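Local coordinates for probable quinone reductase Qor (NADPH:quinone reductase) (Zeta-crystallin homolog protein) (Mycobacterium tuberculosis, PDB 4RVU) that binds NADPH and probably transfers electrons from it to quinone substrates, at residues 35-40 and 70-75; 42-47 and 64-69; 146-151 and 172-177. All blocks are in the same frame, centred on the assembly; numbering follows the deposited sequence.

Interaction 1: residues 35-40 and 70-75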
loop_
_atom_site.group_PDB
_atom_site.type_symbol
_atom_site.label_atom_id
_atom_site.label_comp_id
_atom_site.label_asym_id
_atom_site.label_seq_id
_atom_site.Cartn_x
_atom_site.Cartn_y
_atom_site.Cartn_z
ATOM N N LEU A 35 -13.961 -8.870 34.070
ATOM C CA LEU A 35 -14.174 -7.603 34.752
ATOM C C LEU A 35 -12.844 -7.239 35.401
ATOM O O LEU A 35 -12.298 -8.023 36.173
ATOM C CB LEU A 35 -15.254 -7.747 35.822
ATOM C CG LEU A 35 -15.467 -6.537 36.735
ATOM C CD1 LEU A 35 -16.086 -5.392 35.954
ATOM C CD2 LEU A 35 -16.334 -6.915 37.933
ATOM N N ILE A 36 -12.299 -6.081 35.044
ATOM C CA ILE A 36 -10.977 -5.689 35.503
ATOM C C ILE A 36 -11.102 -4.546 36.501
ATOM O O ILE A 36 -11.778 -3.556 36.230
ATOM C CB ILE A 36 -10.099 -5.257 34.302
ATOM C CG1 ILE A 36 -9.903 -6.445 33.348
ATOM C CG2 ILE A 36 -8.757 -4.692 34.768
ATOM C CD1 ILE A 36 -9.205 -6.106 32.052
ATOM N N LYS A 37 -10.474 -4.688 37.664
ATOM C CA LYS A 37 -10.353 -3.549 38.564
ATOM C C LYS A 37 -9.082 -2.784 38.194
ATOM O O LYS A 37 -7.969 -3.294 38.353
ATOM C CB LYS A 37 -10.312 -3.978 40.035
ATOM C CG LYS A 37 -10.206 -2.772 40.988
ATOM C CD LYS A 37 -10.279 -3.123 42.463
ATOM C CE LYS A 37 -10.273 -1.838 43.287
ATOM N NZ LYS A 37 -10.063 -2.078 44.744
ATOM N N ALA A 38 -9.255 -1.566 37.691
ATOM C CA ALA A 38 -8.139 -0.774 37.158
ATOM C C ALA A 38 -7.055 -0.415 38.177
ATOM O O ALA A 38 -7.352 -0.008 39.313
ATOM C CB ALA A 38 -8.659 0.482 36.493
ATOM N N GLU A 39 -5.801 -0.574 37.760
ATOM C CA GLU A 39 -4.658 -0.057 38.515
ATOM C C GLU A 39 -3.986 1.089 37.771
ATOM O O GLU A 39 -3.456 2.021 38.382
ATOM C CB GLU A 39 -3.660 -1.180 38.819
ATOM C CG GLU A 39 -4.233 -2.191 39.801
ATOM C CD GLU A 39 -3.298 -3.337 40.118
ATOM O OE1 GLU A 39 -2.187 -3.407 39.555
ATOM O OE2 GLU A 39 -3.693 -4.179 40.945
ATOM N N ALA A 40 -3.998 1.013 36.444
ATOM C CA ALA A 40 -3.478 2.088 35.605
ATOM C C ALA A 40 -4.231 2.068 34.278
ATOM O O ALA A 40 -4.529 1.004 33.737
ATOM C CB ALA A 40 -1.978 1.929 35.382
ATOM N N THR A 70 -6.498 -5.858 37.996
ATOM C CA THR A 70 -6.691 -7.233 38.432
ATOM C C THR A 70 -8.052 -7.758 38.010
ATOM O O THR A 70 -9.031 -7.010 37.969
ATOM C CB THR A 70 -6.515 -7.382 39.968
ATOM O OG1 THR A 70 -7.291 -6.378 40.631
ATOM C CG2 THR A 70 -5.053 -7.220 40.344
ATOM N N VAL A 71 -8.102 -9.044 37.679
ATOM C CA VAL A 71 -9.365 -9.664 37.294
ATOM C C VAL A 71 -10.242 -9.815 38.531
ATOM O O VAL A 71 -9.926 -10.595 39.438
ATOM C CB VAL A 71 -9.152 -11.021 36.615
ATOM C CG1 VAL A 71 -10.497 -11.657 36.271
ATOM C CG2 VAL A 71 -8.317 -10.847 35.346
ATOM N N GLU A 72 -11.325 -9.043 38.568
ATOM C CA GLU A 72 -12.257 -9.040 39.693
ATOM C C GLU A 72 -13.297 -10.149 39.511
ATOM O O GLU A 72 -13.788 -10.732 40.483
ATOM C CB GLU A 72 -12.951 -7.675 39.769
ATOM C CG GLU A 72 -13.922 -7.509 40.928
ATOM C CD GLU A 72 -13.263 -6.936 42.170
ATOM O OE1 GLU A 72 -12.024 -6.777 42.166
ATOM O OE2 GLU A 72 -13.989 -6.651 43.149
ATOM N N ALA A 73 -13.630 -10.431 38.253
ATOM C CA ALA A 73 -14.610 -11.460 37.920
ATOM C C ALA A 73 -14.459 -11.890 36.466
ATOM O O ALA A 73 -13.979 -11.126 35.626
ATOM C CB ALA A 73 -16.029 -10.957 38.171
ATOM N N VAL A 74 -14.885 -13.115 36.181
ATOM C CA VAL A 74 -14.903 -13.645 34.827
ATOM C C VAL A 74 -16.363 -13.745 34.405
ATOM O O VAL A 74 -17.218 -14.096 35.226
ATOM C CB VAL A 74 -14.222 -15.030 34.786
ATOM C CG1 VAL A 74 -14.322 -15.646 33.405
ATOM C CG2 VAL A 74 -12.770 -14.926 35.223
ATOM N N GLY A 75 -16.666 -13.413 33.154
ATOM C CA GLY A 75 -18.034 -13.484 32.661
ATOM C C GLY A 75 -18.669 -14.851 32.880
ATOM O O GLY A 75 -17.965 -15.860 32.973
HETATM O O HOH W 1 -6.290 -4.156 41.792
#

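Interaction 2: residues 42-47 and 64-69. With NDP (NADPH dihydro-nicotinamide-adenine-dinucleotide phosphate), chain E.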
loop_
_atom_site.group_PDB
_atom_site.type_symbol
_atom_site.label_atom_id
_atom_site.label_comp_id
_atom_site.label_asym_id
_atom_site.label_seq_id
_atom_site.Cartn_x
_atom_site.Cartn_y
_atom_site.Cartn_z
ATOM N N GLY A 42 -4.551 3.487 30.284
ATOM C CA GLY A 42 -3.784 4.088 29.208
ATOM C C GLY A 42 -4.524 5.242 28.554
ATOM O O GLY A 42 -5.741 5.203 28.389
ATOM N N VAL A 43 -3.784 6.281 28.198
ATOM C CA VAL A 43 -4.328 7.367 27.387
ATOM C C VAL A 43 -3.829 7.202 25.952
ATOM O O VAL A 43 -2.640 6.968 25.721
ATOM C CB VAL A 43 -3.939 8.747 27.960
ATOM C CG1 VAL A 43 -4.423 9.872 27.047
ATOM C CG2 VAL A 43 -4.545 8.915 29.345
ATOM N N ASN A 44 -4.741 7.295 24.990
ATOM C CA ASN A 44 -4.361 7.121 23.588
ATOM C C ASN A 44 -4.955 8.202 22.720
ATOM O O ASN A 44 -6.048 8.678 23.001
ATOM C CB ASN A 44 -4.791 5.741 23.101
ATOM C CG ASN A 44 -4.009 4.647 23.777
ATOM O OD1 ASN A 44 -2.845 4.408 23.431
ATOM N ND2 ASN A 44 -4.615 4.006 24.781
ATOM N N PHE A 45 -4.240 8.600 21.668
ATOM C CA PHE A 45 -4.720 9.711 20.851
ATOM C C PHE A 45 -6.099 9.423 20.266
ATOM O O PHE A 45 -6.906 10.337 20.089
ATOM C CB PHE A 45 -3.732 10.080 19.747
ATOM C CG PHE A 45 -3.647 11.556 19.505
ATOM C CD1 PHE A 45 -4.614 12.209 18.750
ATOM C CD2 PHE A 45 -2.618 12.293 20.059
ATOM C CE1 PHE A 45 -4.543 13.585 18.543
ATOM C CE2 PHE A 45 -2.536 13.660 19.864
ATOM C CZ PHE A 45 -3.500 14.309 19.105
ATOM N N ILE A 46 -6.386 8.153 20.007
ATOM C CA ILE A 46 -7.696 7.780 19.488
ATOM C C ILE A 46 -8.818 8.118 20.454
ATOM O O ILE A 46 -9.953 8.338 20.021
ATOM C CB ILE A 46 -7.771 6.287 19.065
ATOM C CG1 ILE A 46 -8.988 6.033 18.164
ATOM C CG2 ILE A 46 -7.809 5.373 20.257
ATOM C CD1 ILE A 46 -9.096 4.599 17.686
ATOM N N ASP A 47 -8.512 8.159 21.757
ATOM C CA ASP A 47 -9.512 8.542 22.751
ATOM C C ASP A 47 -10.065 9.931 22.416
ATOM O O ASP A 47 -11.251 10.207 22.637
ATOM C CB ASP A 47 -8.927 8.576 24.182
ATOM C CG ASP A 47 -8.307 7.246 24.620
ATOM O OD1 ASP A 47 -8.607 6.195 24.012
ATOM O OD2 ASP A 47 -7.532 7.256 25.613
ATOM N N GLY A 64 -12.372 5.196 26.461
ATOM C CA GLY A 64 -11.059 4.570 26.609
ATOM C C GLY A 64 -11.041 3.064 26.413
ATOM O O GLY A 64 -12.030 2.386 26.693
ATOM N N SER A 65 -9.916 2.524 25.946
ATOM C CA SER A 65 -9.848 1.085 25.700
ATOM C C SER A 65 -8.635 0.381 26.303
ATOM O O SER A 65 -8.527 -0.840 26.211
ATOM C CB SER A 65 -9.939 0.778 24.196
ATOM O OG SER A 65 -8.739 1.094 23.519
ATOM N N GLU A 66 -7.730 1.128 26.925
ATOM C CA GLU A 66 -6.512 0.513 27.460
ATOM C C GLU A 66 -6.512 0.538 28.987
ATOM O O GLU A 66 -6.670 1.593 29.597
ATOM C CB GLU A 66 -5.258 1.202 26.900
ATOM C CG GLU A 66 -3.933 0.530 27.292
ATOM C CD GLU A 66 -2.700 1.161 26.625
ATOM O OE1 GLU A 66 -2.734 2.360 26.269
ATOM O OE2 GLU A 66 -1.689 0.443 26.452
ATOM N N VAL A 67 -6.359 -0.633 29.603
ATOM C CA VAL A 67 -6.364 -0.732 31.070
ATOM C C VAL A 67 -5.459 -1.857 31.528
ATOM O O VAL A 67 -5.358 -2.883 30.872
ATOM C CB VAL A 67 -7.785 -0.965 31.633
ATOM C CG1 VAL A 67 -8.344 -2.292 31.146
ATOM C CG2 VAL A 67 -7.806 -0.919 33.177
ATOM N N CYS A 68 -4.778 -1.644 32.648
ATOM C CA CYS A 68 -4.121 -2.737 33.350
ATOM C C CYS A 68 -4.705 -2.788 34.754
ATOM O O CYS A 68 -4.868 -1.750 35.401
ATOM C CB CYS A 68 -2.613 -2.503 33.428
ATOM S SG CYS A 68 -1.764 -3.731 34.452
ATOM N N GLY A 69 -5.053 -3.985 35.218
ATOM C CA GLY A 69 -5.521 -4.139 36.587
ATOM C C GLY A 69 -5.745 -5.594 36.929
ATOM O O GLY A 69 -5.248 -6.476 36.235
HETATM P PA NDP E . 1.568 10.573 20.877
HETATM O O1A NDP E . 2.034 10.270 22.272
HETATM O O2A NDP E . 2.480 10.299 19.715
HETATM O O5B NDP E . 1.102 12.110 20.814
HETATM C C5B NDP E . 0.886 12.745 19.558
HETATM C C4B NDP E . 2.179 13.435 19.155
HETATM O O4B NDP E . 2.142 13.844 17.787
HETATM C C3B NDP E . 2.403 14.704 19.957
HETATM O O3B NDP E . 3.104 14.445 21.174
HETATM C C2B NDP E . 3.208 15.575 19.013
HETATM O O2B NDP E . 4.598 15.465 19.287
HETATM C C1B NDP E . 2.903 15.040 17.622
HETATM N N9A NDP E . 2.123 16.079 16.912
HETATM C C8A NDP E . 2.489 16.702 15.781
HETATM N N7A NDP E . 1.561 17.613 15.405
HETATM C C5A NDP E . 0.576 17.588 16.318
HETATM C C6A NDP E . -0.704 18.301 16.526
HETATM N N6A NDP E . -1.121 19.245 15.655
HETATM N N1A NDP E . -1.437 17.976 17.612
HETATM C C2A NDP E . -1.027 17.038 18.483
HETATM N N3A NDP E . 0.122 16.354 18.358
HETATM C C4A NDP E . 0.953 16.578 17.314
HETATM O O3 NDP E . 0.177 9.812 20.642
HETATM P PN NDP E . 0.073 8.211 20.663
HETATM O O1N NDP E . 1.445 7.639 20.902
HETATM O O2N NDP E . -1.081 7.841 21.557
HETATM O O5D NDP E . -0.349 7.877 19.150
HETATM C C5D NDP E . 0.490 8.260 18.064
HETATM C C4D NDP E . -0.329 8.340 16.785
HETATM O O4D NDP E . -0.616 7.026 16.311
HETATM C C3D NDP E . -1.667 9.007 17.032
HETATM O O3D NDP E . -1.976 9.813 15.896
HETATM C C2D NDP E . -2.658 7.867 17.121
HETATM O O2D NDP E . -3.936 8.281 16.635
HETATM C C1D NDP E . -2.026 6.816 16.222
HETATM N N1N NDP E . -2.317 5.435 16.609
HETATM C C2N NDP E . -2.754 4.595 15.668
HETATM C C3N NDP E . -3.037 3.266 15.941
HETATM C C7N NDP E . -3.531 2.381 14.836
HETATM O O7N NDP E . -3.717 1.198 15.060
HETATM N N7N NDP E . -3.746 2.915 13.635
HETATM C C4N NDP E . -2.850 2.701 17.330
HETATM C C5N NDP E . -2.359 3.714 18.257
HETATM C C6N NDP E . -2.109 5.024 17.864
HETATM P P2B NDP E . 5.643 16.521 18.672
HETATM O O1X NDP E . 4.834 17.299 17.673
HETATM O O2X NDP E . 6.096 17.328 19.855
HETATM O O3X NDP E . 6.726 15.669 18.078
HETATM O O HOH W 2 -7.484 4.196 25.546
HETATM O O HOH W 3 -7.926 3.755 28.292
#

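Interaction 3: residues 146-151 and 172-177. With NDP (NADPH dihydro-nicotinamide-adenine-dinucleotide phosphate), chain E.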
loop_
_atom_site.group_PDB
_atom_site.type_symbol
_atom_site.label_atom_id
_atom_site.label_comp_id
_atom_site.label_asym_id
_atom_site.label_seq_id
_atom_site.Cartn_x
_atom_site.Cartn_y
_atom_site.Cartn_z
ATOM N N GLY A 146 19.650 -2.999 8.314
ATOM C CA GLY A 146 20.189 -2.219 7.212
ATOM C C GLY A 146 19.222 -1.205 6.636
ATOM O O GLY A 146 19.630 -0.285 5.908
ATOM N N ASP A 147 17.935 -1.366 6.941
ATOM C CA ASP A 147 16.940 -0.404 6.483
ATOM C C ASP A 147 17.120 0.931 7.198
ATOM O O ASP A 147 17.769 1.010 8.247
ATOM C CB ASP A 147 15.511 -0.898 6.763
ATOM C CG ASP A 147 15.056 -2.015 5.837
ATOM O OD1 ASP A 147 15.730 -2.312 4.828
ATOM O OD2 ASP A 147 13.988 -2.600 6.134
ATOM N N THR A 148 16.524 1.974 6.628
ATOM C CA THR A 148 16.380 3.250 7.316
ATOM C C THR A 148 14.908 3.611 7.245
ATOM O O THR A 148 14.293 3.477 6.190
ATOM C CB THR A 148 17.191 4.374 6.645
ATOM O OG1 THR A 148 18.581 4.042 6.675
ATOM C CG2 THR A 148 16.979 5.688 7.382
ATOM N N VAL A 149 14.321 4.014 8.366
ATOM C CA VAL A 149 12.914 4.401 8.370
ATOM C C VAL A 149 12.748 5.787 8.967
ATOM O O VAL A 149 13.584 6.237 9.746
ATOM C CB VAL A 149 12.022 3.382 9.138
ATOM C CG1 VAL A 149 12.114 2.006 8.502
ATOM C CG2 VAL A 149 12.422 3.322 10.619
ATOM N N LEU A 150 11.666 6.458 8.589
ATOM C CA LEU A 150 11.298 7.741 9.191
ATOM C C LEU A 150 10.113 7.537 10.131
ATOM O O LEU A 150 9.104 6.916 9.758
ATOM C CB LEU A 150 10.937 8.754 8.093
ATOM C CG LEU A 150 10.290 10.081 8.490
ATOM C CD1 LEU A 150 11.226 10.883 9.387
ATOM C CD2 LEU A 150 9.916 10.877 7.263
ATOM N N VAL A 151 10.242 8.043 11.355
ATOM C CA VAL A 151 9.177 7.954 12.352
ATOM C C VAL A 151 8.845 9.353 12.850
ATOM O O VAL A 151 9.646 9.969 13.560
ATOM C CB VAL A 151 9.628 7.102 13.558
ATOM C CG1 VAL A 151 8.555 7.094 14.649
ATOM C CG2 VAL A 151 9.944 5.679 13.124
ATOM N N ARG A 172 18.155 1.870 11.036
ATOM C CA ARG A 172 18.481 3.267 11.296
ATOM C C ARG A 172 17.200 4.094 11.327
ATOM O O ARG A 172 16.376 3.995 10.420
ATOM C CB ARG A 172 19.406 3.792 10.201
ATOM C CG ARG A 172 19.844 5.217 10.395
ATOM C CD ARG A 172 20.781 5.619 9.263
ATOM N NE ARG A 172 21.385 6.933 9.459
ATOM C CZ ARG A 172 21.460 7.859 8.508
ATOM N NH1 ARG A 172 20.952 7.615 7.310
ATOM N NH2 ARG A 172 22.030 9.030 8.759
ATOM N N VAL A 173 17.012 4.892 12.371
ATOM C CA VAL A 173 15.758 5.622 12.513
ATOM C C VAL A 173 15.976 7.123 12.476
ATOM O O VAL A 173 16.818 7.657 13.200
ATOM C CB VAL A 173 15.031 5.257 13.828
ATOM C CG1 VAL A 173 13.786 6.131 14.004
ATOM C CG2 VAL A 173 14.670 3.781 13.844
ATOM N N ILE A 174 15.221 7.798 11.621
ATOM C CA ILE A 174 15.196 9.255 11.597
ATOM C C ILE A 174 13.837 9.681 12.137
ATOM O O ILE A 174 12.813 9.125 11.735
ATOM C CB ILE A 174 15.363 9.785 10.160
ATOM C CG1 ILE A 174 16.641 9.229 9.529
ATOM C CG2 ILE A 174 15.341 11.317 10.137
ATOM C CD1 ILE A 174 16.685 9.402 7.996
ATOM N N THR A 175 13.820 10.645 13.057
ATOM C CA THR A 175 12.569 11.095 13.659
ATOM C C THR A 175 12.318 12.582 13.468
ATOM O O THR A 175 13.217 13.324 13.075
ATOM C CB THR A 175 12.530 10.802 15.175
ATOM O OG1 THR A 175 13.563 11.559 15.823
ATOM C CG2 THR A 175 12.740 9.326 15.438
ATOM N N THR A 176 11.082 12.994 13.728
ATOM C CA THR A 176 10.744 14.410 13.880
ATOM C C THR A 176 10.160 14.660 15.272
ATOM O O THR A 176 9.393 13.841 15.795
ATOM C CB THR A 176 9.728 14.889 12.828
ATOM O OG1 THR A 176 8.555 14.065 12.882
ATOM C CG2 THR A 176 10.333 14.833 11.419
ATOM N N VAL A 177 10.519 15.791 15.877
ATOM C CA VAL A 177 9.947 16.189 17.168
ATOM C C VAL A 177 9.790 17.702 17.199
ATOM O O VAL A 177 10.334 18.392 16.342
ATOM C CB VAL A 177 10.831 15.765 18.362
ATOM C CG1 VAL A 177 11.047 14.255 18.390
ATOM C CG2 VAL A 177 12.160 16.504 18.306
HETATM P PA NDP E . 1.568 10.573 20.877
HETATM O O1A NDP E . 2.034 10.270 22.272
HETATM O O2A NDP E . 2.480 10.299 19.715
HETATM O O5B NDP E . 1.102 12.110 20.814
HETATM C C5B NDP E . 0.886 12.745 19.558
HETATM C C4B NDP E . 2.179 13.435 19.155
HETATM O O4B NDP E . 2.142 13.844 17.787
HETATM C C3B NDP E . 2.403 14.704 19.957
HETATM O O3B NDP E . 3.104 14.445 21.174
HETATM C C2B NDP E . 3.208 15.575 19.013
HETATM O O2B NDP E . 4.598 15.465 19.287
HETATM C C1B NDP E . 2.903 15.040 17.622
HETATM N N9A NDP E . 2.123 16.079 16.912
HETATM C C8A NDP E . 2.489 16.702 15.781
HETATM N N7A NDP E . 1.561 17.613 15.405
HETATM C C5A NDP E . 0.576 17.588 16.318
HETATM C C6A NDP E . -0.704 18.301 16.526
HETATM N N6A NDP E . -1.121 19.245 15.655
HETATM N N1A NDP E . -1.437 17.976 17.612
HETATM C C2A NDP E . -1.027 17.038 18.483
HETATM N N3A NDP E . 0.122 16.354 18.358
HETATM C C4A NDP E . 0.953 16.578 17.314
HETATM O O3 NDP E . 0.177 9.812 20.642
HETATM P PN NDP E . 0.073 8.211 20.663
HETATM O O1N NDP E . 1.445 7.639 20.902
HETATM O O2N NDP E . -1.081 7.841 21.557
HETATM O O5D NDP E . -0.349 7.877 19.150
HETATM C C5D NDP E . 0.490 8.260 18.064
HETATM C C4D NDP E . -0.329 8.340 16.785
HETATM O O4D NDP E . -0.616 7.026 16.311
HETATM C C3D NDP E . -1.667 9.007 17.032
HETATM O O3D NDP E . -1.976 9.813 15.896
HETATM C C2D NDP E . -2.658 7.867 17.121
HETATM O O2D NDP E . -3.936 8.281 16.635
HETATM C C1D NDP E . -2.026 6.816 16.222
HETATM N N1N NDP E . -2.317 5.435 16.609
HETATM C C2N NDP E . -2.754 4.595 15.668
HETATM C C3N NDP E . -3.037 3.266 15.941
HETATM C C7N NDP E . -3.531 2.381 14.836
HETATM O O7N NDP E . -3.717 1.198 15.060
HETATM N N7N NDP E . -3.746 2.915 13.635
HETATM C C4N NDP E . -2.850 2.701 17.330
HETATM C C5N NDP E . -2.359 3.714 18.257
HETATM C C6N NDP E . -2.109 5.024 17.864
HETATM P P2B NDP E . 5.643 16.521 18.672
HETATM O O1X NDP E . 4.834 17.299 17.673
HETATM O O2X NDP E . 6.096 17.328 19.855
HETATM O O3X NDP E . 6.726 15.669 18.078
HETATM O O HOH W 4 20.875 5.333 6.134
#

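Interaction 1: residues 35-40 and 70-75
Leu35 and Ala73 form an antiparallel hydrogen-bonded pair in which Leu35 N reaches Ala73 O at 2.7 Å, and their CB atoms touch on the same face of the sheet. The carbonyl of Leu35 is shared: Glu72 N donates to Leu35 O at 2.8 Å, while Ala73 N adds a weak, longer bond of 3.4 Å to the same oxygen. Two residues facing one is the classic beta bulge, and it moves the register by one before Ile36 meets Val71 as a non-hydrogen-bonded pair; Lys37 and Thr70 then exchange two backbone bonds. Because of the bulge, the side chain of Glu72 comes alongside that of Leu35, its CG packing on Leu35 CD2 at 3.9 Å. Beyond CG it bends (chi2 91°), which carries OE1 over the aliphatic part of Lys37 rather than to its amine; Lys37 NZ stays 5.7 Å from Glu72 OE1. At the other end Glu39 crosses Thr70 at about a right angle, and one water accompanies the pair, donating to Glu39 OE2 and lying 2.7 Å from Thr70 OG1. Ser120 holds the second carboxylate oxygen of Glu39. On the reverse face Ile36 and Val71 both pack on Val91 of strand 90-93, within the GroES-like domain. The chemistry is therefore divided: backbone bonds and apolar contacts join strands 33-38 and 67-74, while the charged groups of Lys37 and Glu72 may attract each other only at a distance.

Interaction 2: residues 42-47 and 64-69
The Asn44 side chain crosses that of Glu66 at about a right angle, with amide and carboxylate planes 27° apart, and ND2 donates to Glu66 OE1 at 2.9 Å. The bond lies close to the amide plane, but it meets the carboxylate on its anti side, 32° out of plane. Glu66 gets there with CG anti to its backbone N (chi1 -174°) and an extended chain that passes over Gly42 CA, where the lack of a side chain leaves it room. Lys129 of helix 120-140 bridges the pair, forming a salt bridge with Glu66 OE1 and a hydrogen bond with Asn44 OD1, while Leu128 N holds Glu66 OE2. In the GroES-like domain this buried polar knot ties the end of strand 40-42 and the start of helix 45-52 to the approach to strand 67-74. Gly42 N also donates to Glu66 O, from above the carbonyl plane. At the helix start Asn44 N donates to Asp47 OD2 at 2.9 Å, an oxygen that is also hydrogen-bonded to Tyr100 OH, and Asp47 N returns a bond to Asn44 O. One water accepts from both Asn44 ND2 and Ser65 N. Next along the chain, Phe45 N binds the NADPH phosphate oxygen O2N at 3.3 Å, and Phe45 CB packs 3.6 Å from the ribose atom C3D.

Interaction 3: residues 146-151 and 172-177
Val149 and Val173 meet through their CG2 methyls at 4.0 Å, within the beta-alpha-beta crossover of a Rossmann fold: strand 148-151, helix 157-168 and strand 172-176, with the two strands parallel in the six-stranded sheet. Bonds run alternately from one strand to the other. Val149 N donates to Arg172 O, Ile174 N to Val149 O in an almost straight bond (177°), and Val151 N to Ile174 O at 2.8 Å. The tight part is the face toward helix 157-168, where Val173 CG1 also touches Val151 CG2 and the valine pair rests on Leu162, Thr163 and Ala166. Across the sheet, Leu150 turns CG anti to its backbone N (chi1 169°), bringing CD1 to 3.3 Å from Ile174 O; Thr148 CG2 packs on Ile174 CD1 at 3.8 Å. The more open part is the beginning of the pair, where Thr148 and Arg172 are both partly exposed. Here the extended arginine runs beside the threonine, its CB 3.6 Å from Thr148 OG1, and its guanidinium is engaged by Asp192 in a salt bridge and by the carbonyl of Leu211. At the far end the pairing weakens, with Thr176 N reaching Val151 O at 3.4 Å, and Val177 arrives at the cofactor. Back on the open side, a water joins the two side chains, accepting from Arg172 NH1 at 2.6 Å and lying within hydrogen-bonding distance of Thr148 OG1.

In the fold
Interactions 1 and 2 share strand 67-74 and lie about 15 Å apart between centres, in the GroES-like part of the chain. They touch directly: Glu39 N lies 2.8 Å from Cys68 O and Ala40 O 2.9 Å from Cys68 N, both probable hydrogen bonds, at a second classic bulge. Interaction 3 belongs to the Rossmann sheet, its centre about 26 Å from that of interaction 2 and 38 Å from that of interaction 1. NADPH spans the gap between interactions 2 and 3: residues 42-47 meet its nicotinamide-side phosphate and ribose, and the Phe45 ring reaches on to the adenosine half, whereas Val177 approaches its 2'-phosphate, with Val177 CA 3.4 Å from O3X. Interaction 1 lies away from the NADPH-binding residues.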